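Local coordinates for protein gamma-resorcylate decarboxylase (Polaromonas, PDB 4QRO) that probably decarboxylates gamma-resorcylate (2,6-dihydroxybenzoate) to resorcinol at a manganese site of an amidohydrolase-family barrel, at residues D251-N254 with E255-L259. Sequence-based numbering, arbitrary orientation.
Sequences DYFN and ENFYL
F253 and F257 meet one helical turn apart, where helix 249-256 ends and strand 257-260 begins. Their rings pair obliquely, centroids 5.9 Å apart and planes at 39°, with CD1 of F253 4.0 Å from CB of F257. F253 has its CG anti to the backbone N (chi1 -168°), which points the ring outward from the last helical turn toward L259; CE1 of F253 lies 4.1 Å from CD2 of L259. The F257 ring also turns an edge to the helix: its CD1 sits 3.5 Å from O of Y252, in the plane of the ring. Losing the F257 ring to an alanine is likely to open a gap beside the F253 ring and toward A197 and M201 of helix 188-202.

Backbone bonds spaced four residues apart close the helix. E255 N donates to D251 O (3.0 Å) and N256 N to Y252 O (2.8 Å); the last, from F257 N to F253 O, is weak at 3.3 Å, as the chain leaves helical geometry at F257.

Among the polar side chains, OD1 of N256 lies at the edge of the Y252 ring, near its plane, 4.1 Å from CD1 of Y252. ND2 of N256 donates hydrogen bonds to O of P210 and of L212, and OH of Y252 is hydrogen-bonded to OD1 of D207. The carboxylates of D251 and E255 lie near each other, not in contact; a salt bridge from OE1 of E255 to R247 probably eases their repulsion, and OD2 of D251 is hydrogen-bonded to K248 N.

This is an alpha-to-beta junction of the barrel: strand 257-260 runs parallel between strands 214-216 and 282-283, while helices 188-202 and 223-232 pack against F253.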
loop_
_atom_site.group_PDB
_atom_site.type_symbol
_atom_site.label_atom_id
_atom_site.label_comp_id
_atom_site.label_asym_id
_atom_site.label_seq_id
_atom_site.Cartn_x
_atom_site.Cartn_y
_atom_site.Cartn_z
ATOM N N ASP A 251 -10.022 12.326 7.985
ATOM C CA ASP A 251 -10.355 13.765 8.010
ATOM C C ASP A 251 -9.239 14.597 7.368
ATOM O O ASP A 251 -9.508 15.453 6.536
ATOM C CB ASP A 251 -10.630 14.267 9.441
ATOM C CG ASP A 251 -11.900 13.668 10.047
ATOM O OD1 ASP A 251 -12.876 13.469 9.318
ATOM O OD2 ASP A 251 -11.904 13.370 11.251
ATOM N N TYR A 252 -7.990 14.310 7.710
ATOM C CA TYR A 252 -6.838 15.057 7.143
ATOM C C TYR A 252 -6.604 14.711 5.681
ATOM O O TYR A 252 -6.295 15.564 4.861
ATOM C CB TYR A 252 -5.572 14.797 7.977
ATOM C CG TYR A 252 -5.794 15.096 9.457
ATOM C CD1 TYR A 252 -6.066 16.394 9.888
ATOM C CD2 TYR A 252 -5.777 14.085 10.397
ATOM C CE1 TYR A 252 -6.274 16.678 11.221
ATOM C CE2 TYR A 252 -6.001 14.346 11.733
ATOM C CZ TYR A 252 -6.242 15.646 12.144
ATOM O OH TYR A 252 -6.478 15.899 13.476
ATOM N N PHE A 253 -6.815 13.454 5.338
ATOM C CA PHE A 253 -6.746 13.034 3.947
ATOM C C PHE A 253 -7.754 13.800 3.097
ATOM O O PHE A 253 -7.428 14.327 2.004
ATOM C CB PHE A 253 -7.006 11.513 3.877
ATOM C CG PHE A 253 -6.697 10.892 2.542
ATOM C CD1 PHE A 253 -5.434 11.011 1.980
ATOM C CD2 PHE A 253 -7.669 10.133 1.863
ATOM C CE1 PHE A 253 -5.149 10.424 0.743
ATOM C CE2 PHE A 253 -7.380 9.552 0.637
ATOM C CZ PHE A 253 -6.122 9.690 0.076
ATOM N N ASN A 254 -8.989 13.877 3.586
ATOM C CA ASN A 254 -10.060 14.487 2.819
ATOM C C ASN A 254 -9.893 15.993 2.713
ATOM O O ASN A 254 -10.262 16.572 1.711
ATOM C CB ASN A 254 -11.429 14.229 3.435
ATOM C CG ASN A 254 -11.947 12.813 3.190
ATOM O OD1 ASN A 254 -12.924 12.390 3.824
ATOM N ND2 ASN A 254 -11.331 12.102 2.299
ATOM N N GLU A 255 -9.359 16.599 3.770
ATOM C CA GLU A 255 -9.255 18.056 3.854
ATOM C C GLU A 255 -7.952 18.699 3.367
ATOM O O GLU A 255 -7.970 19.866 2.971
ATOM C CB GLU A 255 -9.549 18.509 5.267
ATOM C CG GLU A 255 -11.015 18.372 5.633
ATOM C CD GLU A 255 -11.246 18.512 7.117
ATOM O OE1 GLU A 255 -10.330 18.958 7.845
ATOM O OE2 GLU A 255 -12.352 18.168 7.556
ATOM N N ASN A 256 -6.839 17.971 3.438
ATOM C CA ASN A 256 -5.504 18.537 3.190
ATOM C C ASN A 256 -4.771 17.928 2.007
ATOM O O ASN A 256 -3.706 18.403 1.644
ATOM C CB ASN A 256 -4.662 18.385 4.473
ATOM C CG ASN A 256 -5.213 19.208 5.628
ATOM O OD1 ASN A 256 -5.934 18.690 6.494
ATOM N ND2 ASN A 256 -4.912 20.507 5.628
ATOM N N PHE A 257 -5.331 16.870 1.421
ATOM C CA PHE A 257 -4.679 16.160 0.336
ATOM C C PHE A 257 -5.347 16.299 -1.021
ATOM O O PHE A 257 -6.574 16.399 -1.128
ATOM C CB PHE A 257 -4.506 14.663 0.706
ATOM C CG PHE A 257 -3.372 14.431 1.663
ATOM C CD1 PHE A 257 -3.480 14.809 3.005
ATOM C CD2 PHE A 257 -2.163 13.949 1.217
ATOM C CE1 PHE A 257 -2.413 14.649 3.877
ATOM C CE2 PHE A 257 -1.094 13.809 2.090
ATOM C CZ PHE A 257 -1.225 14.149 3.416
ATOM N N TYR A 258 -4.499 16.289 -2.060
ATOM C CA TYR A 258 -4.875 16.150 -3.465
ATOM C C TYR A 258 -4.070 14.967 -4.047
ATOM O O TYR A 258 -2.947 14.709 -3.627
ATOM C CB TYR A 258 -4.600 17.415 -4.281
ATOM C CG TYR A 258 -5.327 18.641 -3.755
ATOM C CD1 TYR A 258 -4.917 19.228 -2.557
ATOM C CD2 TYR A 258 -6.408 19.209 -4.432
ATOM C CE1 TYR A 258 -5.567 20.315 -2.034
ATOM C CE2 TYR A 258 -7.058 20.340 -3.911
ATOM C CZ TYR A 258 -6.632 20.869 -2.702
ATOM O OH TYR A 258 -7.222 21.970 -2.110
ATOM N N LEU A 259 -4.663 14.244 -4.990
ATOM C CA LEU A 259 -4.029 13.093 -5.643
ATOM C C LEU A 259 -3.874 13.361 -7.120
ATOM O O LEU A 259 -4.786 13.910 -7.715
ATOM C CB LEU A 259 -4.936 11.844 -5.512
ATOM C CG LEU A 259 -5.502 11.597 -4.123
ATOM C CD1 LEU A 259 -6.255 10.249 -4.104
ATOM C CD2 LEU A 259 -4.391 11.643 -3.074
#